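Local coordinates for NAD nucleotidase (Haemophilus influenzae, PDB 3ZTV), which degrades NAD to adenosine and nicotinamide riboside, acting both as an NAD pyrophosphatase and as a 5'-nucleotidase on mononucleotides, with AMP its best substrate, at the zinc ion site and the interface of chains A and B. Numbering follows the deposited sequence. Chains: chain A/B, NAD nucleotidase.

Contact 1 is the two-zinc centre of chain A. Contacts 2 and 3 are neighbouring patches of the two-fold face between chains A and B, their C-alpha centres about 9 Å apart. They share A:Pro142 and B:Ala189, and both draw on helix 179-191 of chain B or the turn just after it. The C-alpha centre of contact 1 lies about 23 Å from that of contact 2 and 21 Å from that of contact 3, so the metals sit well back from the interface. All the zinc ligands described come from chain A; whether the pairing is biological the structure alone does not show.

Contact 1: the zinc ion site. Residues chain A 20, 22, 70, 73, 102-103, 163, 203, 226, 228, 542. With ZN (zinc ion), chain C; ZN (zinc ion), chain D.
This site looks catalytic: two zinc ions 3.2 Å apart (ZN to ZN) share a carboxylate and a water, the hallmark of the calcineurin-like phosphoesterase fold in 5'-nucleotidases. The shared carboxylate oxygen is A:Asp70 OD2, 2.2 Å from ZN of chain C and 2.4 Å from ZN of chain D. Water 1 forms the second bridge, and its oxygen lies 2.0 Å from ZN of chain C. ZN of chain C also takes the amide oxygen A:Asn102 OD1 and A:Asp226 OD1, almost opposite A:Asp70 OD2 at 167°. A:Asp226 gets there with CG anti to its backbone N (chi1 -167°). A:Asp20 OD1 and A:His22 NE2 bind ZN of chain D. The imidazoles of A:His203, a recognised ligand, and A:His228, probably one, also come up against ZN of chain C and ZN of chain D respectively, but each is modelled with a carbon foremost, so their settings are doubtful.

A second shell fixes the ligands. A:His103 N donates to A:Asp70 OD1 at 2.8 Å, and A:His22 ND1 gives its N-H, in the ring plane, to A:Thr73 O. A:Asp226 N meets the syn lone pair of A:Asp20 OD2 at 2.8 Å, nearly straight. A:Lys163 NZ makes a salt bridge to the syn lone pair of A:Asp226 OD2, 2.9 Å away. A:Tyr542 lays its ring over the A:His228 ring. Between two cations, water 1 would probably ionise easily; the centre activates nucleotide phosphates and the NAD pyrophosphate for hydrolysis.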
loop_
_atom_site.group_PDB
_atom_site.type_symbol
_atom_site.label_atom_id
_atom_site.label_comp_id
_atom_site.label_asym_id
_atom_site.label_seq_id
_atom_site.Cartn_x
_atom_site.Cartn_y
_atom_site.Cartn_z
ATOM N N ASP A 20 2.971 -3.574 -25.888
ATOM C CA ASP A 20 4.404 -3.294 -25.979
ATOM C C ASP A 20 4.901 -3.230 -27.426
ATOM O O ASP A 20 5.961 -3.768 -27.778
ATOM C CB ASP A 20 5.209 -4.320 -25.177
ATOM C CG ASP A 20 4.954 -4.210 -23.684
ATOM O OD1 ASP A 20 5.619 -3.384 -23.006
ATOM O OD2 ASP A 20 4.078 -4.937 -23.174
ATOM N N HIS A 22 6.002 -0.585 -28.828
ATOM C CA HIS A 22 7.237 0.217 -28.736
ATOM C C HIS A 22 7.622 0.884 -30.066
ATOM O O HIS A 22 8.784 0.856 -30.479
ATOM C CB HIS A 22 8.383 -0.648 -28.216
ATOM C CG HIS A 22 8.355 -0.865 -26.731
ATOM N ND1 HIS A 22 8.759 0.090 -25.823
ATOM C CD2 HIS A 22 8.012 -1.953 -25.998
ATOM C CE1 HIS A 22 8.633 -0.385 -24.594
ATOM N NE2 HIS A 22 8.200 -1.634 -24.674
ATOM N N ASP A 70 2.702 0.620 -23.402
ATOM C CA ASP A 70 3.972 0.841 -24.113
ATOM C C ASP A 70 3.761 0.837 -25.635
ATOM O O ASP A 70 4.387 0.070 -26.398
ATOM C CB ASP A 70 5.040 -0.181 -23.734
ATOM C CG ASP A 70 5.737 0.120 -22.410
ATOM O OD1 ASP A 70 5.464 1.158 -21.758
ATOM O OD2 ASP A 70 6.583 -0.721 -22.038
ATOM N N THR A 73 8.036 4.568 -27.860
ATOM C CA THR A 73 9.482 4.493 -27.607
ATOM C C THR A 73 10.050 3.159 -28.041
ATOM O O THR A 73 9.496 2.101 -27.728
ATOM C CB THR A 73 9.938 4.835 -26.151
ATOM O OG1 THR A 73 9.761 3.704 -25.286
ATOM C CG2 THR A 73 9.212 6.055 -25.609
ATOM N N ASN A 102 4.735 1.999 -18.829
ATOM C CA ASN A 102 5.782 2.765 -18.172
ATOM C C ASN A 102 6.447 3.740 -19.125
ATOM O O ASN A 102 6.729 4.888 -18.758
ATOM C CB ASN A 102 6.826 1.880 -17.464
ATOM C CG ASN A 102 7.443 0.832 -18.373
ATOM O OD1 ASN A 102 6.737 0.131 -19.075
ATOM N ND2 ASN A 102 8.756 0.709 -18.345
ATOM N N HIS A 103 6.679 3.321 -20.360
ATOM C CA HIS A 103 7.373 4.186 -21.313
ATOM C C HIS A 103 6.518 5.340 -21.815
ATOM O O HIS A 103 7.041 6.295 -22.387
ATOM C CB HIS A 103 7.947 3.378 -22.475
ATOM C CG HIS A 103 9.174 2.611 -22.114
ATOM N ND1 HIS A 103 9.143 1.306 -21.687
ATOM C CD2 HIS A 103 10.479 2.970 -22.122
ATOM C CE1 HIS A 103 10.375 0.888 -21.453
ATOM N NE2 HIS A 103 11.204 1.887 -21.699
ATOM N N LYS A 163 8.550 0.832 -11.423
ATOM C CA LYS A 163 9.293 0.950 -12.673
ATOM C C LYS A 163 9.025 2.294 -13.371
ATOM O O LYS A 163 9.941 2.924 -13.918
ATOM C CB LYS A 163 8.956 -0.221 -13.602
ATOM C CG LYS A 163 9.708 -0.182 -14.922
ATOM C CD LYS A 163 9.398 -1.399 -15.778
ATOM C CE LYS A 163 9.991 -2.677 -15.193
ATOM N NZ LYS A 163 9.897 -3.807 -16.171
ATOM N N HIS A 203 -0.598 -3.189 -17.374
ATOM C CA HIS A 203 0.831 -3.079 -17.665
ATOM C C HIS A 203 1.710 -3.358 -16.440
ATOM O O HIS A 203 2.867 -2.900 -16.383
ATOM C CB HIS A 203 1.214 -1.708 -18.252
ATOM C CG HIS A 203 2.370 -1.782 -19.206
ATOM N ND1 HIS A 203 3.696 -1.570 -18.860
ATOM C CD2 HIS A 203 2.378 -2.116 -20.513
ATOM C CE1 HIS A 203 4.459 -1.753 -19.932
ATOM N NE2 HIS A 203 3.679 -2.078 -20.944
ATOM N N ASP A 226 4.145 -5.296 -20.356
ATOM C CA ASP A 226 5.400 -4.919 -19.674
ATOM C C ASP A 226 6.517 -5.941 -19.700
ATOM O O ASP A 226 7.686 -5.557 -19.801
ATOM C CB ASP A 226 5.225 -4.383 -18.242
ATOM C CG ASP A 226 6.506 -3.724 -17.711
ATOM O OD1 ASP A 226 6.954 -2.703 -18.268
ATOM O OD2 ASP A 226 7.095 -4.223 -16.723
ATOM N N HIS A 228 6.901 -8.488 -21.944
ATOM C CA HIS A 228 7.300 -8.858 -23.311
ATOM C C HIS A 228 7.361 -10.397 -23.509
ATOM O O HIS A 228 8.035 -10.892 -24.425
ATOM C CB HIS A 228 8.679 -8.270 -23.667
ATOM C CG HIS A 228 8.738 -6.775 -23.873
ATOM N ND1 HIS A 228 7.887 -5.851 -23.299
ATOM C CD2 HIS A 228 9.631 -6.055 -24.590
ATOM C CE1 HIS A 228 8.254 -4.634 -23.676
ATOM N NE2 HIS A 228 9.302 -4.734 -24.466
ATOM N N TYR A 542 14.532 -1.863 -21.942
ATOM C CA TYR A 542 14.036 -1.681 -23.317
ATOM C C TYR A 542 14.306 -0.283 -23.882
ATOM O O TYR A 542 13.674 0.147 -24.845
ATOM C CB TYR A 542 12.559 -2.093 -23.442
ATOM C CG TYR A 542 12.352 -3.537 -23.038
ATOM C CD1 TYR A 542 13.004 -4.567 -23.711
ATOM C CD2 TYR A 542 11.543 -3.869 -21.962
ATOM C CE1 TYR A 542 12.848 -5.883 -23.323
ATOM C CE2 TYR A 542 11.372 -5.189 -21.578
ATOM C CZ TYR A 542 12.028 -6.187 -22.259
ATOM O OH TYR A 542 11.862 -7.504 -21.874
HETATM ZN ZN ZN C . 6.549 -1.637 -20.091
HETATM ZN ZN ZN D . 7.497 -2.699 -22.990
HETATM O O HOH W 1 7.975 -2.732 -20.982
#

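Contact 2: the interface of chains A and B. Residues chain A 141-144; chain B 189, 192-193.
Both partners use the crowded first torsion: A:Tyr143 sets CG between its backbone N and carbonyl carbon (chi1 73°), and B:Gln192 does the same (chi1 67°), then runs out extended beyond CG. The amide of B:Gln192 thereby comes down flat on one face of the A:Tyr143 ring, the two planes only 7° apart in a stack. The nitrogen B:Gln192 NE2 hovers over the ring centre, 3.4 Å from A:Tyr143 CZ, while the amide carbon B:Gln192 CD lies 3.3 Å from A:Tyr143 CE1 nearer the rim.

From that position NE2 of B:Gln192 sends an N-H, close to its own amide plane, to the backbone oxygen A:Tyr143 O at 2.9 Å. The bond is almost straight at the hydrogen, though the donor sits well above the carbonyl plane. One residue thus offers the amide both a ring and an acceptor, which should fix its rotation. The other branch, B:Gln192 OE1, meets the pyrrolidine of A:Pro142 tip to tip, 3.2 Å from A:Pro142 CD. At the far end of the phenol, the B:Gln193 amide stands nearly perpendicular to the ring with NE2 3.2 Å from A:Tyr143 OH. B:Ala189 O lies in the ring plane at the edge, 3.6 Å from A:Tyr143 CE1.

This patch belongs to the two-fold face between copies in the deposited assembly, which may not be the biological pairing; in the fold, A:Tyr143 opens strand 143-148 of the phosphoesterase domain, and B:Gln192 directly follows helix 179-191 of the other copy.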
loop_
_atom_site.group_PDB
_atom_site.type_symbol
_atom_site.label_atom_id
_atom_site.label_comp_id
_atom_site.label_asym_id
_atom_site.label_seq_id
_atom_site.Cartn_x
_atom_site.Cartn_y
_atom_site.Cartn_z
ATOM N N LYS A 141 -9.684 7.538 -17.853
ATOM C CA LYS A 141 -10.593 7.114 -16.784
ATOM C C LYS A 141 -10.050 5.860 -16.111
ATOM O O LYS A 141 -9.253 5.135 -16.712
ATOM C CB LYS A 141 -11.989 6.851 -17.348
ATOM C CG LYS A 141 -12.660 8.106 -17.873
ATOM C CD LYS A 141 -14.096 7.863 -18.292
ATOM C CE LYS A 141 -14.161 7.218 -19.665
ATOM N NZ LYS A 141 -15.568 6.984 -20.118
ATOM N N PRO A 142 -10.469 5.587 -14.865
ATOM C CA PRO A 142 -9.982 4.366 -14.204
ATOM C C PRO A 142 -10.587 3.071 -14.762
ATOM O O PRO A 142 -9.930 2.027 -14.727
ATOM C CB PRO A 142 -10.394 4.574 -12.736
ATOM C CG PRO A 142 -11.576 5.511 -12.816
ATOM C CD PRO A 142 -11.235 6.452 -13.944
ATOM N N TYR A 143 -11.812 3.129 -15.269
ATOM C CA TYR A 143 -12.487 1.936 -15.785
ATOM C C TYR A 143 -13.555 2.357 -16.781
ATOM O O TYR A 143 -13.859 3.545 -16.920
ATOM C CB TYR A 143 -13.126 1.108 -14.655
ATOM C CG TYR A 143 -14.373 1.740 -14.060
ATOM C CD1 TYR A 143 -14.282 2.778 -13.121
ATOM C CD2 TYR A 143 -15.645 1.328 -14.445
ATOM C CE1 TYR A 143 -15.419 3.361 -12.576
ATOM C CE2 TYR A 143 -16.790 1.922 -13.912
ATOM C CZ TYR A 143 -16.666 2.934 -12.973
ATOM O OH TYR A 143 -17.790 3.531 -12.430
ATOM N N ASP A 144 -14.107 1.375 -17.488
ATOM C CA ASP A 144 -15.297 1.582 -18.308
ATOM C C ASP A 144 -16.200 0.353 -18.173
ATOM O O ASP A 144 -15.738 -0.738 -17.821
ATOM C CB ASP A 144 -14.944 1.857 -19.781
ATOM C CG ASP A 144 -16.115 2.440 -20.562
ATOM O OD1 ASP A 144 -16.884 3.228 -19.979
ATOM O OD2 ASP A 144 -16.275 2.120 -21.762
ATOM N N ALA B 189 -12.998 6.405 -8.506
ATOM C CA ALA B 189 -13.940 5.604 -9.281
ATOM C C ALA B 189 -15.338 6.206 -9.321
ATOM O O ALA B 189 -16.062 6.056 -10.307
ATOM C CB ALA B 189 -13.993 4.182 -8.743
ATOM N N GLN B 192 -16.700 9.407 -12.369
ATOM C CA GLN B 192 -17.307 9.254 -13.696
ATOM C C GLN B 192 -18.780 8.872 -13.632
ATOM O O GLN B 192 -19.459 8.811 -14.659
ATOM C CB GLN B 192 -16.538 8.239 -14.546
ATOM C CG GLN B 192 -16.614 6.825 -14.032
ATOM C CD GLN B 192 -15.532 5.946 -14.627
ATOM O OE1 GLN B 192 -14.356 6.083 -14.294
ATOM N NE2 GLN B 192 -15.924 5.037 -15.516
ATOM N N GLN B 193 -19.277 8.626 -12.425
ATOM C CA GLN B 193 -20.695 8.353 -12.236
ATOM C C GLN B 193 -21.474 9.646 -12.008
ATOM O O GLN B 193 -22.668 9.614 -11.709
ATOM C CB GLN B 193 -20.901 7.374 -11.085
ATOM C CG GLN B 193 -20.171 6.059 -11.302
ATOM C CD GLN B 193 -20.218 5.154 -10.098
ATOM O OE1 GLN B 193 -21.285 4.907 -9.528
ATOM N NE2 GLN B 193 -19.056 4.655 -9.693
#

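Contact 3: the interface of chains A and B. Residues chain A 126, 129, 142, 177, 182, 186; chain B 181, 184-185, 188-189.
B:Ile185 is the apolar centre of this helix-mediated patch between two calcineurin-like phosphoesterase domains of the deposited dimer, in which helix 179-191 of chain B packs against the same helix of chain A and the segments beside it. CG2 of B:Ile185 lies 3.5 Å from A:Met186 SD, the side chains crossing at about a right angle. The bend of A:Met186 at chi2 sets SD 3.9 Å from B:Ala189 CB, and the bend at chi3 turns the terminal methyl CE. The other branch of B:Ile185 ends in CD1, 4.0 Å from A:Thr182 CG2 and 3.9 Å from A:Ile129 CD1. A:Tyr177 slides past B:Ile185 in the opposite direction, its CB near the same CD1.

Further out, B:Gln184, with CG anti to the backbone N (chi1 -176°), lays its aliphatic CG 3.7 Å from A:Tyr177 CZ; ring and amide planes are 72° apart. B:Asn188 has CG anti too (chi1 -172°) and meets A:Ile129 tip to tip, while its side chain crosses A:Pro142 obliquely, bringing the amide nitrogen ND2 near CG of the pyrrolidine. No direct polar bond spans this patch. Instead, B:Asn188 ND2 and water 2 lie 2.9 Å apart, nearly straight at the hydrogen, and water 2 lies 2.7 Å from the backbone oxygen A:Ala126 O.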
loop_
_atom_site.group_PDB
_atom_site.type_symbol
_atom_site.label_atom_id
_atom_site.label_comp_id
_atom_site.label_asym_id
_atom_site.label_seq_id
_atom_site.Cartn_x
_atom_site.Cartn_y
_atom_site.Cartn_z
ATOM N N ALA A 126 -6.367 3.016 -13.636
ATOM C CA ALA A 126 -7.003 3.217 -12.335
ATOM C C ALA A 126 -6.034 3.584 -11.212
ATOM O O ALA A 126 -6.467 4.141 -10.210
ATOM C CB ALA A 126 -7.811 1.981 -11.942
ATOM N N ILE A 129 -3.135 8.646 -11.314
ATOM C CA ILE A 129 -4.199 9.635 -11.138
ATOM C C ILE A 129 -3.628 11.063 -11.090
ATOM O O ILE A 129 -2.964 11.436 -10.124
ATOM C CB ILE A 129 -5.043 9.353 -9.850
ATOM C CG1 ILE A 129 -5.524 7.897 -9.816
ATOM C CG2 ILE A 129 -6.248 10.274 -9.803
ATOM C CD1 ILE A 129 -6.328 7.542 -8.542
ATOM N N PRO A 142 -10.469 5.587 -14.865
ATOM C CA PRO A 142 -9.982 4.366 -14.204
ATOM C C PRO A 142 -10.587 3.071 -14.762
ATOM O O PRO A 142 -9.930 2.027 -14.727
ATOM C CB PRO A 142 -10.394 4.574 -12.736
ATOM C CG PRO A 142 -11.576 5.511 -12.816
ATOM C CD PRO A 142 -11.235 6.452 -13.944
ATOM N N TYR A 177 -0.645 4.496 -7.290
ATOM C CA TYR A 177 -1.159 3.650 -6.213
ATOM C C TYR A 177 -0.841 2.172 -6.449
ATOM O O TYR A 177 -0.756 1.703 -7.593
ATOM C CB TYR A 177 -2.660 3.911 -6.022
ATOM C CG TYR A 177 -2.869 5.335 -5.558
ATOM C CD1 TYR A 177 -2.796 5.661 -4.207
ATOM C CD2 TYR A 177 -3.051 6.372 -6.470
ATOM C CE1 TYR A 177 -2.940 6.973 -3.776
ATOM C CE2 TYR A 177 -3.197 7.684 -6.049
ATOM C CZ TYR A 177 -3.137 7.980 -4.705
ATOM O OH TYR A 177 -3.262 9.296 -4.295
ATOM N N THR A 182 -5.168 -1.449 -5.670
ATOM C CA THR A 182 -6.058 -0.805 -6.627
ATOM C C THR A 182 -6.949 -1.825 -7.331
ATOM O O THR A 182 -8.151 -1.603 -7.500
ATOM C CB THR A 182 -5.289 0.054 -7.668
ATOM O OG1 THR A 182 -4.553 1.085 -6.990
ATOM C CG2 THR A 182 -6.261 0.660 -8.685
ATOM N N MET A 186 -10.929 -1.584 -6.787
ATOM C CA MET A 186 -11.730 -1.313 -7.983
ATOM C C MET A 186 -12.749 -2.423 -8.237
ATOM O O MET A 186 -13.924 -2.149 -8.492
ATOM C CB MET A 186 -10.844 -1.156 -9.223
ATOM C CG MET A 186 -10.035 0.142 -9.251
ATOM S SD MET A 186 -11.037 1.665 -9.321
ATOM C CE MET A 186 -11.922 1.403 -10.855
ATOM N N ALA B 181 -4.795 4.578 0.223
ATOM C CA ALA B 181 -5.038 4.068 -1.122
ATOM C C ALA B 181 -6.511 3.768 -1.349
ATOM O O ALA B 181 -7.083 4.108 -2.380
ATOM C CB ALA B 181 -4.190 2.837 -1.414
ATOM N N GLN B 184 -8.570 6.991 -1.844
ATOM C CA GLN B 184 -8.398 7.651 -3.140
ATOM C C GLN B 184 -8.981 6.853 -4.283
ATOM O O GLN B 184 -9.629 7.412 -5.162
ATOM C CB GLN B 184 -6.935 7.957 -3.449
ATOM C CG GLN B 184 -6.731 8.744 -4.763
ATOM C CD GLN B 184 -7.422 10.109 -4.744
ATOM O OE1 GLN B 184 -8.624 10.227 -5.010
ATOM N NE2 GLN B 184 -6.667 11.136 -4.414
ATOM N N ILE B 185 -8.754 5.539 -4.281
ATOM C CA ILE B 185 -9.238 4.711 -5.372
ATOM C C ILE B 185 -10.769 4.706 -5.367
ATOM O O ILE B 185 -11.401 4.823 -6.424
ATOM C CB ILE B 185 -8.657 3.287 -5.292
ATOM C CG1 ILE B 185 -7.130 3.311 -5.459
ATOM C CG2 ILE B 185 -9.313 2.366 -6.325
ATOM C CD1 ILE B 185 -6.639 4.089 -6.690
ATOM N N ASN B 188 -11.963 8.139 -6.591
ATOM C CA ASN B 188 -11.645 8.342 -8.008
ATOM C C ASN B 188 -12.620 7.612 -8.911
ATOM O O ASN B 188 -13.034 8.135 -9.951
ATOM C CB ASN B 188 -10.205 7.922 -8.312
ATOM C CG ASN B 188 -9.776 8.310 -9.722
ATOM O OD1 ASN B 188 -9.775 9.494 -10.073
ATOM N ND2 ASN B 188 -9.393 7.313 -10.536
ATOM N N ALA B 189 -12.998 6.405 -8.506
ATOM C CA ALA B 189 -13.940 5.604 -9.281
ATOM C C ALA B 189 -15.338 6.206 -9.321
ATOM O O ALA B 189 -16.062 6.056 -10.307
ATOM C CB ALA B 189 -13.993 4.182 -8.743
HETATM O O HOH W 2 -9.039 4.665 -9.424
#